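Local coordinates for Non-structural protein 11 (Prrsv 16244b, PDB 5EYI) that probably cleaves RNA at uridylates, degrading the viral 5'-polyuridine tracts that would otherwise alert host double-stranded RNA sensors, at residues 3-8 with 54-59; 9-14 with 204-209; 64-69 with 103-108; 69-74 with 84-89; 75-80 with 110-115. The protein carries 1 engineered substitution. All coordinates share one frame; numbering follows the deposited sequence.

How the interactions relate
From the N terminus, residues 3-8 meet 54-59 in interaction 1, closing a first loop inside the N-terminal domain. Helix 9-14 follows at once and pairs with the turn at 204-209, so interaction 2 crosses interaction 1 and spans nearly the whole chain, enclosing interactions 3, 4 and 5. Interaction 3 (64-69 with 103-108) starts after interaction 1 has closed and ties strand 64-67 to the loop before helix 109-112. Within it lies interaction 4 (69-74 with 84-89), which shares Ala69. Interaction 5 (75-80 with 110-115) crosses both. Interactions 2, 3 and 5 join the N-terminal domain to the NendoU part; 1 and 4 stay within the former.

Interaction 1 (3-8 with 54-59); sequences GSSSPL and ASLRPI
Ala54 turns its methyl CB toward residues 3-8, where it lies 3.7 Å from CD of Pro7 and 4.0 Å from the carbonyl O of Ser5. A methyl fits here because strand 51-55 comes close to the weakly bonded strand 6-7: the CA atoms of Ser6 and Ala54 are 5.6 Å apart. Pro7 offers its apolar CD and no N-H that would need a partner.

Toward the N terminus the contact becomes more polar. Leu56 has CG anti to its backbone N (chi1 -165°), and its CD1 comes 3.5 Å from OG of Ser5. That hydroxyl touches the methyl while hydrogen-bonding to the carbonyl of Ser86; likewise Ser6 bonds through OG to Met72. Water 1 accepts from the backbone N of Leu56 at 2.9 Å; its very short approach to OG of Ser4 is doubtful in detail. Ser55 OG hydrogen-bonds to O of Arg57, within the loop after the strand.

Ser5 and Leu56 also belong to the pocket holding 2-(2-methoxyethoxy)ethanol, probably a crystallisation additive. With no direct hydrogen bond between the segments, the contact relies mainly on apolar packing, with a water probably bridging at its N-terminal end, while the hydroxyls of Ser5 and Ser6 bond to carbonyls of neighbouring strands.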
# COMPACT_ATOMS: atom_id res chain seq x y z
N GLY A 3 23.73 15.98 -28.72
CA GLY A 3 22.55 16.70 -29.20
C GLY A 3 21.40 16.67 -28.22
O GLY A 3 21.62 16.72 -27.00
N SER A 4 20.17 16.63 -28.74
CA SER A 4 19.00 16.70 -27.89
C SER A 4 18.75 15.35 -27.25
O SER A 4 18.72 14.32 -27.91
CB SER A 4 17.74 17.21 -28.61
OG SER A 4 17.67 18.62 -28.55
N SER A 5 18.61 15.39 -25.94
CA SER A 5 18.21 14.25 -25.18
C SER A 5 16.74 13.98 -25.45
O SER A 5 15.98 14.88 -25.81
CB SER A 5 18.47 14.52 -23.71
OG SER A 5 18.30 15.90 -23.45
N SER A 6 16.35 12.72 -25.31
CA SER A 6 14.99 12.28 -25.60
C SER A 6 14.60 11.22 -24.59
O SER A 6 15.47 10.61 -23.97
CB SER A 6 14.91 11.74 -27.03
OG SER A 6 16.02 10.93 -27.35
N PRO A 7 13.28 11.00 -24.42
CA PRO A 7 12.83 10.05 -23.43
C PRO A 7 13.16 8.62 -23.77
O PRO A 7 13.30 8.26 -24.96
CB PRO A 7 11.31 10.23 -23.40
CG PRO A 7 10.98 10.83 -24.72
CD PRO A 7 12.14 11.71 -25.04
N LEU A 8 13.28 7.81 -22.72
CA LEU A 8 13.25 6.35 -22.87
C LEU A 8 11.90 5.98 -23.50
O LEU A 8 10.91 6.66 -23.24
CB LEU A 8 13.43 5.67 -21.51
CG LEU A 8 14.75 5.95 -20.78
CD1 LEU A 8 14.69 5.43 -19.35
CD2 LEU A 8 15.92 5.33 -21.51
N ALA A 54 10.31 16.61 -27.23
CA ALA A 54 11.42 16.49 -26.29
C ALA A 54 12.48 17.54 -26.62
O ALA A 54 12.97 17.60 -27.75
CB ALA A 54 12.03 15.10 -26.39
N SER A 55 12.84 18.36 -25.65
CA SER A 55 13.76 19.46 -25.90
C SER A 55 14.72 19.64 -24.75
O SER A 55 14.41 19.34 -23.60
CB SER A 55 12.99 20.76 -26.13
OG SER A 55 12.21 21.10 -24.99
N LEU A 56 15.89 20.17 -25.08
CA LEU A 56 16.92 20.39 -24.09
C LEU A 56 16.59 21.58 -23.19
O LEU A 56 17.03 21.64 -22.04
CB LEU A 56 18.27 20.59 -24.78
CG LEU A 56 19.49 20.48 -23.88
CD1 LEU A 56 19.51 19.14 -23.15
CD2 LEU A 56 20.72 20.65 -24.75
N ARG A 57 15.81 22.52 -23.73
CA ARG A 57 15.40 23.73 -23.03
C ARG A 57 13.89 23.85 -23.11
O ARG A 57 13.29 23.32 -24.05
CB ARG A 57 16.03 24.95 -23.69
CG ARG A 57 17.54 24.88 -23.82
CD ARG A 57 18.08 26.13 -24.52
NE ARG A 57 18.03 27.31 -23.67
CZ ARG A 57 18.46 28.52 -24.02
NH1 ARG A 57 18.97 28.76 -25.22
NH2 ARG A 57 18.37 29.52 -23.14
N PRO A 58 13.27 24.59 -22.17
CA PRO A 58 11.81 24.73 -22.23
C PRO A 58 11.37 25.47 -23.48
O PRO A 58 12.06 26.39 -23.91
CB PRO A 58 11.45 25.54 -20.96
CG PRO A 58 12.72 25.78 -20.22
CD PRO A 58 13.88 25.40 -21.10
N ILE A 59 10.25 25.04 -24.08
CA ILE A 59 9.70 25.68 -25.28
C ILE A 59 8.33 26.33 -25.07
O ILE A 59 7.83 26.98 -25.97
CB ILE A 59 9.64 24.71 -26.48
CG1 ILE A 59 8.66 23.55 -26.23
CG2 ILE A 59 11.03 24.17 -26.79
CD1 ILE A 59 8.47 22.67 -27.45
O HOH W 1 16.32 20.53 -27.90

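Interaction 2 (9-14 with 204-209)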
# COMPACT_ATOMS: atom_id res chain seq x y z
N PRO A 9 11.86 4.92 -24.34
CA PRO A 9 10.59 4.66 -25.05
C PRO A 9 9.33 4.60 -24.18
O PRO A 9 8.31 5.20 -24.53
CB PRO A 9 10.86 3.33 -25.76
CG PRO A 9 12.33 3.34 -26.00
CD PRO A 9 12.96 4.09 -24.85
N LYS A 10 9.43 3.93 -23.04
CA LYS A 10 8.31 3.76 -22.12
C LYS A 10 7.64 5.06 -21.64
O LYS A 10 6.43 5.06 -21.44
CB LYS A 10 8.73 2.93 -20.91
CG LYS A 10 9.82 3.54 -20.04
CD LYS A 10 10.45 2.48 -19.17
CE LYS A 10 11.64 3.05 -18.42
NZ LYS A 10 12.30 1.99 -17.62
N VAL A 11 8.41 6.13 -21.47
CA VAL A 11 7.87 7.43 -21.04
C VAL A 11 6.87 7.94 -22.08
O VAL A 11 5.74 8.33 -21.73
CB VAL A 11 8.98 8.48 -20.80
CG1 VAL A 11 8.44 9.89 -20.78
CG2 VAL A 11 9.71 8.19 -19.50
N ALA A 12 7.31 7.97 -23.33
CA ALA A 12 6.45 8.40 -24.44
C ALA A 12 5.26 7.46 -24.61
O ALA A 12 4.14 7.94 -24.79
CB ALA A 12 7.24 8.50 -25.74
N HIS A 13 5.49 6.15 -24.55
CA HIS A 13 4.41 5.16 -24.69
C HIS A 13 3.32 5.41 -23.65
O HIS A 13 2.13 5.44 -23.99
CB HIS A 13 4.91 3.72 -24.54
CG HIS A 13 5.89 3.28 -25.57
ND1 HIS A 13 6.08 3.94 -26.77
CD2 HIS A 13 6.74 2.23 -25.60
CE1 HIS A 13 7.01 3.32 -27.47
NE2 HIS A 13 7.42 2.27 -26.79
N ASN A 14 3.72 5.64 -22.41
CA ASN A 14 2.76 5.91 -21.33
C ASN A 14 1.90 7.16 -21.57
O ASN A 14 0.82 7.26 -21.00
CB ASN A 14 3.48 6.01 -19.98
CG ASN A 14 4.14 4.69 -19.56
OD1 ASN A 14 3.77 3.63 -20.04
ND2 ASN A 14 5.12 4.77 -18.70
N MET A 204 2.41 8.71 -10.21
CA MET A 204 2.82 8.39 -11.55
C MET A 204 4.31 8.07 -11.59
O MET A 204 5.11 8.67 -10.85
CB MET A 204 2.47 9.53 -12.51
CG MET A 204 1.00 9.52 -12.92
SD MET A 204 0.70 10.79 -14.15
CE MET A 204 -0.57 10.02 -15.16
N LEU A 205 4.64 7.08 -12.43
CA LEU A 205 6.01 6.69 -12.74
C LEU A 205 6.11 6.66 -14.25
O LEU A 205 5.38 5.90 -14.90
CB LEU A 205 6.32 5.32 -12.15
CG LEU A 205 7.61 4.61 -12.56
CD1 LEU A 205 8.84 5.50 -12.45
CD2 LEU A 205 7.79 3.38 -11.69
N ASP A 206 6.98 7.50 -14.82
CA ASP A 206 7.09 7.69 -16.28
C ASP A 206 5.73 8.04 -16.90
O ASP A 206 5.40 7.58 -17.98
CB ASP A 206 7.67 6.42 -16.95
CG ASP A 206 9.05 6.05 -16.43
OD1 ASP A 206 9.83 6.97 -16.09
OD2 ASP A 206 9.38 4.84 -16.37
N PHE A 207 4.94 8.86 -16.19
CA PHE A 207 3.56 9.22 -16.57
C PHE A 207 2.54 8.06 -16.61
O PHE A 207 1.49 8.21 -17.21
CB PHE A 207 3.53 9.99 -17.90
CG PHE A 207 4.37 11.23 -17.90
CD1 PHE A 207 3.94 12.38 -17.24
CD2 PHE A 207 5.58 11.27 -18.58
CE1 PHE A 207 4.70 13.53 -17.24
CE2 PHE A 207 6.35 12.42 -18.59
CZ PHE A 207 5.91 13.56 -17.92
N LYS A 208 2.83 6.94 -15.97
CA LYS A 208 1.90 5.83 -15.88
C LYS A 208 1.35 5.83 -14.46
O LYS A 208 2.12 5.89 -13.50
CB LYS A 208 2.63 4.52 -16.19
CG LYS A 208 1.91 3.23 -15.83
CD LYS A 208 1.01 2.73 -16.93
CE LYS A 208 1.80 1.94 -17.97
NZ LYS A 208 2.15 0.57 -17.50
N GLU A 209 0.03 5.75 -14.33
CA GLU A 209 -0.62 5.66 -13.02
C GLU A 209 -0.24 4.35 -12.35
O GLU A 209 -0.45 3.28 -12.90
CB GLU A 209 -2.14 5.74 -13.15
CG GLU A 209 -2.67 7.13 -13.50
CD GLU A 209 -2.66 8.11 -12.34
OE1 GLU A 209 -3.07 9.27 -12.57
OE2 GLU A 209 -2.25 7.75 -11.20
O HOH W 2 -0.45 9.27 -18.75
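Asn14 projects from helix 9-14 onto the type I' beta turn of Leu205 to Lys208, which links two antiparallel strands of the C-terminal sheet. Its CG stands anti to the carbonyl carbon (chi1 -64°), and its ND2 donates to O of Asp206 over 2.9 Å with an N-H...O angle of 160°. The acceptor lies in the amide plane, whereas ND2 stands above the carbonyl plane of Asp206. The same nitrogen also hydrogen-bonds to Ser161. On the other branch, OD1 lies 3.3 Å from CE of Lys208, whose chain is bent at chi2, chi3 and chi4 and crosses Asn14 at about a right angle.

Val11 uses both its methyls. CG2 packs 3.6 Å from OD1 of Asp206, and CG1, anti to the backbone N (chi1 162°), meets the Phe207 ring at its edge, 3.9 Å from CD2. A beta-branched residue can touch the carboxylate with one methyl and the ring with the other. Lys10, extended beyond CG, lays its methylenes beside Asp206, with CE 3.5 Å from OD2. Its ammonium forms a salt bridge with Glu111 instead, while Asp206 OD2 accepts from Ser106 and Ser161.

Water 2 donates to O of Phe207 at 2.7 Å and to O of Asn14. With NZ of Lys10 4.3 Å from OD2, the lysine probably favours the charged form of the buried Asp206 without a direct salt bridge.

Interaction 3 (64-69 with 103-108); sequences RACIGA and TVFSTG
Phe105 lays its ring beneath Cys66, with Ala69 at its CB end and CG anti to the carbonyl carbon of Phe105 (chi1 -73°). Over one face sits CB of Cys66 in a CH-pi contact, 4.0 Å from the ring centroid and displaced toward the rim. The sulfur approaches more obliquely, SG lying 3.4 Å from CZ, a Cys sulfur-aromatic contact. At the root of the ring, CB of Ala69 presses on CB of Phe105 at 3.5 Å; a methyl suits a place so near the backbone.

The main chains also come together beyond the ring. CA of Ala69 makes a bent CA-H...O contact with O of Ser106, 3.4 Å away. Next to it, CG2 of Thr107 lies 3.9 Å from O of Gly68. Gly68 has a positive phi (72°), a backbone shape that favours glycine where the chain leaves strand 64-67.

The second shell fixes these groups. Cys66 is held by backbone hydrogen bonds to Ser86 and Tyr87 of strand 85-93, while Phe207 meets the Phe105 ring with planes about 80° apart. Ser106 OG bonds to Asp206, and Thr107 OG1 to Asp182, holding the loop through its polar side chains. The aromatic residue thus plugs a loop of no regular structure, between strand 96-98 and helix 109-112, into the mixed sheet of the N-terminal domain, joining that sheet to the NendoU part.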
# COMPACT_ATOMS: atom_id res chain seq x y z
N ARG A 64 7.45 20.47 -19.29
CA ARG A 64 7.67 19.78 -18.03
C ARG A 64 9.14 19.36 -18.01
O ARG A 64 9.58 18.63 -18.91
CB ARG A 64 6.74 18.57 -17.95
CG ARG A 64 7.08 17.49 -16.92
CD ARG A 64 6.85 17.97 -15.51
NE ARG A 64 5.44 18.25 -15.30
CZ ARG A 64 4.95 18.97 -14.29
NH1 ARG A 64 5.76 19.46 -13.36
NH2 ARG A 64 3.65 19.18 -14.20
N ALA A 65 9.87 19.82 -17.00
CA ALA A 65 11.24 19.39 -16.75
C ALA A 65 11.25 17.94 -16.26
O ALA A 65 10.65 17.63 -15.24
CB ALA A 65 11.89 20.30 -15.72
N CYS A 66 11.95 17.06 -16.98
CA CYS A 66 12.04 15.66 -16.59
C CYS A 66 13.35 15.42 -15.85
O CYS A 66 14.39 15.15 -16.47
CB CYS A 66 11.87 14.76 -17.80
SG CYS A 66 10.28 15.05 -18.61
N ILE A 67 13.28 15.52 -14.53
CA ILE A 67 14.45 15.58 -13.66
C ILE A 67 14.92 14.19 -13.25
O ILE A 67 14.14 13.41 -12.71
CB ILE A 67 14.16 16.41 -12.40
CG1 ILE A 67 13.74 17.84 -12.78
CG2 ILE A 67 15.39 16.47 -11.49
CD1 ILE A 67 13.05 18.63 -11.68
N GLY A 68 16.19 13.89 -13.47
CA GLY A 68 16.77 12.60 -13.09
C GLY A 68 16.35 11.40 -13.92
O GLY A 68 16.58 10.26 -13.51
N ALA A 69 15.76 11.64 -15.09
CA ALA A 69 15.24 10.57 -15.91
C ALA A 69 16.36 10.01 -16.77
O ALA A 69 17.24 10.74 -17.22
CB ALA A 69 14.11 11.08 -16.78
N THR A 103 5.19 13.47 -12.12
CA THR A 103 5.58 12.05 -12.12
C THR A 103 7.00 11.87 -11.61
O THR A 103 7.80 12.79 -11.69
CB THR A 103 5.46 11.42 -13.54
OG1 THR A 103 5.73 10.02 -13.47
CG2 THR A 103 6.42 12.06 -14.52
N VAL A 104 7.30 10.68 -11.08
CA VAL A 104 8.69 10.27 -10.91
C VAL A 104 9.14 9.57 -12.19
O VAL A 104 8.31 9.16 -13.02
CB VAL A 104 8.93 9.40 -9.63
CG1 VAL A 104 8.39 10.12 -8.40
CG2 VAL A 104 8.30 8.03 -9.72
N PHE A 105 10.45 9.46 -12.35
CA PHE A 105 11.03 8.94 -13.59
C PHE A 105 11.93 7.75 -13.34
O PHE A 105 12.66 7.70 -12.35
CB PHE A 105 11.80 10.06 -14.31
CG PHE A 105 10.90 11.08 -14.95
CD1 PHE A 105 10.30 10.81 -16.17
CD2 PHE A 105 10.62 12.28 -14.32
CE1 PHE A 105 9.45 11.74 -16.76
CE2 PHE A 105 9.77 13.21 -14.90
CZ PHE A 105 9.19 12.94 -16.12
N SER A 106 11.89 6.78 -14.24
CA SER A 106 12.88 5.72 -14.30
C SER A 106 14.22 6.33 -14.69
O SER A 106 14.27 7.30 -15.44
CB SER A 106 12.49 4.65 -15.31
OG SER A 106 11.35 3.94 -14.87
N THR A 107 15.30 5.72 -14.21
CA THR A 107 16.63 6.33 -14.29
C THR A 107 17.48 5.87 -15.47
O THR A 107 18.61 6.35 -15.63
CB THR A 107 17.40 6.03 -13.01
OG1 THR A 107 17.44 4.61 -12.80
CG2 THR A 107 16.73 6.71 -11.84
N GLY A 108 16.97 4.94 -16.28
CA GLY A 108 17.74 4.37 -17.39
C GLY A 108 18.60 3.18 -17.01
O GLY A 108 19.24 2.58 -17.89

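Interaction 4 (69-74 with 84-89)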
# COMPACT_ATOMS: atom_id res chain seq x y z
N ALA A 69 15.76 11.64 -15.09
CA ALA A 69 15.24 10.57 -15.91
C ALA A 69 16.36 10.01 -16.77
O ALA A 69 17.24 10.74 -17.22
CB ALA A 69 14.11 11.08 -16.78
N GLY A 70 16.31 8.72 -17.04
CA GLY A 70 17.14 8.14 -18.08
C GLY A 70 16.76 8.78 -19.40
O GLY A 70 15.65 9.28 -19.55
N TYR A 71 17.69 8.81 -20.34
CA TYR A 71 17.45 9.49 -21.60
C TYR A 71 18.33 8.94 -22.68
O TYR A 71 19.29 8.22 -22.40
CB TYR A 71 17.66 11.01 -21.46
CG TYR A 71 19.08 11.44 -21.14
CD1 TYR A 71 19.94 11.85 -22.16
CD2 TYR A 71 19.57 11.43 -19.84
CE1 TYR A 71 21.25 12.24 -21.88
CE2 TYR A 71 20.87 11.82 -19.55
CZ TYR A 71 21.71 12.23 -20.58
OH TYR A 71 22.99 12.62 -20.31
N MET A 72 18.00 9.29 -23.91
CA MET A 72 18.75 8.87 -25.08
C MET A 72 19.22 10.06 -25.90
O MET A 72 18.54 11.09 -25.99
CB MET A 72 17.90 7.94 -25.94
CG MET A 72 17.50 6.67 -25.20
SD MET A 72 16.74 5.39 -26.22
CE MET A 72 18.06 4.96 -27.35
N VAL A 73 20.41 9.92 -26.48
CA VAL A 73 20.90 10.81 -27.52
C VAL A 73 21.31 9.87 -28.64
O VAL A 73 22.26 9.11 -28.50
CB VAL A 73 22.10 11.65 -27.06
CG1 VAL A 73 22.57 12.57 -28.20
CG2 VAL A 73 21.75 12.46 -25.82
N GLY A 74 20.56 9.90 -29.73
CA GLY A 74 20.73 8.92 -30.79
C GLY A 74 20.41 7.55 -30.23
O GLY A 74 19.49 7.41 -29.41
N VAL A 84 19.15 16.86 -11.79
CA VAL A 84 19.50 17.50 -13.06
C VAL A 84 18.42 17.17 -14.08
O VAL A 84 17.97 16.03 -14.18
CB VAL A 84 20.85 16.99 -13.60
CG1 VAL A 84 21.22 17.72 -14.89
CG2 VAL A 84 21.96 17.14 -12.55
N VAL A 85 18.02 18.18 -14.86
CA VAL A 85 17.00 18.01 -15.91
C VAL A 85 17.61 17.22 -17.05
O VAL A 85 18.64 17.62 -17.60
CB VAL A 85 16.53 19.38 -16.45
CG1 VAL A 85 15.55 19.19 -17.62
CG2 VAL A 85 15.89 20.21 -15.35
N SER A 86 16.99 16.09 -17.40
CA SER A 86 17.47 15.26 -18.51
C SER A 86 16.98 15.82 -19.85
O SER A 86 17.73 15.88 -20.82
CB SER A 86 17.02 13.81 -18.34
OG SER A 86 17.41 13.33 -17.07
N TYR A 87 15.71 16.22 -19.87
CA TYR A 87 15.07 16.83 -21.05
C TYR A 87 13.76 17.47 -20.59
O TYR A 87 13.31 17.21 -19.48
CB TYR A 87 14.80 15.78 -22.16
CG TYR A 87 14.06 14.56 -21.66
CD1 TYR A 87 14.75 13.44 -21.20
CD2 TYR A 87 12.66 14.53 -21.61
CE1 TYR A 87 14.08 12.33 -20.71
CE2 TYR A 87 11.99 13.41 -21.11
CZ TYR A 87 12.70 12.32 -20.67
OH TYR A 87 12.03 11.22 -20.17
N TYR A 88 13.16 18.30 -21.44
CA TYR A 88 11.82 18.84 -21.25
C TYR A 88 10.86 18.12 -22.17
O TYR A 88 11.25 17.73 -23.27
CB TYR A 88 11.77 20.34 -21.56
CG TYR A 88 12.44 21.17 -20.50
CD1 TYR A 88 13.81 21.40 -20.55
CD2 TYR A 88 11.71 21.71 -19.44
CE1 TYR A 88 14.43 22.14 -19.57
CE2 TYR A 88 12.34 22.45 -18.46
CZ TYR A 88 13.70 22.65 -18.53
OH TYR A 88 14.32 23.38 -17.56
N LEU A 89 9.62 17.94 -21.73
CA LEU A 89 8.55 17.41 -22.57
C LEU A 89 7.44 18.43 -22.70
O LEU A 89 7.02 19.03 -21.71
CB LEU A 89 7.98 16.12 -22.00
CG LEU A 89 8.80 14.84 -22.17
CD1 LEU A 89 8.01 13.67 -21.62
CD2 LEU A 89 9.21 14.59 -23.61
O HOH W 3 13.08 8.87 -19.97
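Ser86 and Ala69 supply the direct hydrogen bond of this contact. OG of Ser86 donates to O of Ala69 over 2.6 Å, lying in the carbonyl plane on a lone pair, with a C=O...OG angle of 128°. With chi1 at -54°, OG stands anti to the carbonyl carbon of Ser86. A small serine suits this buried spot, as its hydroxyl reaches a main-chain acceptor close by.

A second polar link runs through water 3, which donates to O of Gly70 at 2.6 Å and lies the same distance from OH of Tyr87. The phenol thus reaches a main-chain carbonyl by way of the solvent molecule.

Van der Waals contacts complete the join. The edge of the Tyr87 ring receives CB of Tyr71, 3.8 Å from CD1, and O of Gly70 lies near the same edge, 3.6 Å from CE1. CD2 of Tyr71 rests 3.8 Å from CB of Ser86, and CB of Ala69 forms an apolar pair with CE1 of Tyr87 at 4.1 Å.

Tyr71 OH hydrogen-bonds the bound 2-(2-methoxyethoxy)ethanol, whose pocket also includes Ser86. Strand 71-73 runs between strands 6-7 and 76-78 in its own small antiparallel sheet, while strand 85-93 pairs with 51-55 and 64-67; these side-chain and main-chain contacts connect the two sheets.

Interaction 5 (75-80 with 110-115)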
# COMPACT_ATOMS: atom_id res chain seq x y z
N PRO A 75 21.19 6.52 -30.61
CA PRO A 75 20.92 5.18 -30.12
C PRO A 75 21.47 4.88 -28.71
O PRO A 75 21.22 3.80 -28.19
CB PRO A 75 21.60 4.29 -31.17
CG PRO A 75 22.76 5.10 -31.63
CD PRO A 75 22.36 6.55 -31.52
N SER A 76 22.18 5.83 -28.09
CA SER A 76 22.77 5.61 -26.77
C SER A 76 21.82 6.03 -25.65
O SER A 76 21.16 7.08 -25.74
CB SER A 76 24.08 6.38 -26.63
OG SER A 76 24.98 6.00 -27.65
N VAL A 77 21.78 5.21 -24.61
CA VAL A 77 21.00 5.45 -23.41
C VAL A 77 21.95 5.95 -22.33
O VAL A 77 23.04 5.40 -22.15
CB VAL A 77 20.34 4.15 -22.92
CG1 VAL A 77 19.53 4.39 -21.65
CG2 VAL A 77 19.45 3.55 -24.00
N PHE A 78 21.52 6.98 -21.61
CA PHE A 78 22.29 7.53 -20.50
C PHE A 78 21.46 7.50 -19.23
O PHE A 78 20.23 7.66 -19.26
CB PHE A 78 22.74 8.95 -20.83
CG PHE A 78 23.60 9.03 -22.05
CD1 PHE A 78 23.04 9.18 -23.31
CD2 PHE A 78 24.99 8.90 -21.95
CE1 PHE A 78 23.83 9.23 -24.45
CE2 PHE A 78 25.79 8.94 -23.08
CZ PHE A 78 25.21 9.11 -24.34
N LEU A 79 22.16 7.29 -18.12
CA LEU A 79 21.57 7.38 -16.79
C LEU A 79 21.15 8.81 -16.47
O LEU A 79 21.83 9.75 -16.86
CB LEU A 79 22.57 6.90 -15.73
CG LEU A 79 22.61 5.41 -15.33
CD1 LEU A 79 22.05 4.47 -16.39
CD2 LEU A 79 24.01 4.99 -14.93
N GLY A 80 20.04 8.94 -15.77
CA GLY A 80 19.65 10.21 -15.20
C GLY A 80 20.55 10.54 -14.01
O GLY A 80 21.08 9.64 -13.34
N ILE A 110 17.80 0.12 -15.92
CA ILE A 110 17.31 -1.11 -16.54
C ILE A 110 17.79 -1.21 -18.01
O ILE A 110 18.31 -2.24 -18.42
CB ILE A 110 15.77 -1.24 -16.42
CG1 ILE A 110 15.41 -1.58 -14.97
CG2 ILE A 110 15.22 -2.33 -17.34
CD1 ILE A 110 13.98 -1.24 -14.60
N GLU A 111 17.66 -0.13 -18.77
CA GLU A 111 17.96 -0.18 -20.21
C GLU A 111 19.45 -0.41 -20.47
O GLU A 111 19.78 -1.16 -21.38
CB GLU A 111 17.46 1.06 -20.95
CG GLU A 111 15.94 1.10 -21.17
CD GLU A 111 15.16 1.49 -19.92
OE1 GLU A 111 15.77 1.80 -18.87
OE2 GLU A 111 13.91 1.49 -19.99
N VAL A 112 20.32 0.20 -19.68
CA VAL A 112 21.78 -0.04 -19.83
C VAL A 112 22.30 -1.19 -18.99
O VAL A 112 23.47 -1.54 -19.12
CB VAL A 112 22.64 1.22 -19.57
CG1 VAL A 112 22.13 2.37 -20.42
CG2 VAL A 112 22.68 1.62 -18.11
N ASP A 113 21.45 -1.78 -18.14
CA ASP A 113 21.82 -2.86 -17.22
C ASP A 113 22.86 -2.44 -16.17
O ASP A 113 23.73 -3.23 -15.79
CB ASP A 113 22.28 -4.12 -17.98
CG ASP A 113 22.16 -5.39 -17.14
OD1 ASP A 113 21.26 -5.48 -16.28
OD2 ASP A 113 22.97 -6.31 -17.35
N CYS A 114 22.76 -1.20 -15.71
CA CYS A 114 23.57 -0.74 -14.60
C CYS A 114 22.81 -1.01 -13.31
O CYS A 114 21.73 -0.46 -13.10
CB CYS A 114 23.88 0.74 -14.70
SG CYS A 114 24.87 1.33 -13.31
N ARG A 115 23.38 -1.84 -12.44
CA ARG A 115 22.71 -2.23 -11.19
C ARG A 115 23.36 -1.62 -9.95
O ARG A 115 23.27 -2.18 -8.86
CB ARG A 115 22.66 -3.75 -11.10
CG ARG A 115 22.12 -4.34 -12.39
CD ARG A 115 21.67 -5.76 -12.23
NE ARG A 115 21.14 -6.27 -13.48
CZ ARG A 115 20.46 -7.40 -13.60
NH1 ARG A 115 20.19 -8.17 -12.54
NH2 ARG A 115 20.03 -7.77 -14.80
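A Schellman motif ends helix 109-112, and side chains from this short helix pack on strand 76-78, where Val77 meets Val112. CG1 of Val77, anti to its backbone N (chi1 179°), lies 3.5 Å from CG1 of Val112, the two side chains crossing obliquely. The same Val77 methyl touches CB of Glu111 at 4.0 Å, the two side chains crossing at about a right angle. The Glu111 carboxylate serves another purpose, a salt bridge with Lys10 of helix 9-14.

Val112 faces two neighbours with its two branches. While CG1 addresses Val77, CG2 meets CD1 of Leu79 at 3.4 Å, tighter than usual for two carbons. Through the Schellman geometry, Asp113 takes a positive phi of 63° as the C-prime residue, with Cys114 N bonded to Arg109 O and Asp113 N to Ile110 O. The chain leaves the helix there, and SG of Cys114 lies 4.1 Å from CD2 of Leu79, just after the strand. Compact branched residues and a cysteine suit this surface contact, whose cross-segment pairs are all apolar.

Within the segment after the helix, Arg115 grips OD1 of Asp113 side-on through NE and NH2, with NE at 2.9 Å; the oxygen lies in the guanidinium plane. Arg115 NH1 hydrogen-bonds to O of Pro154.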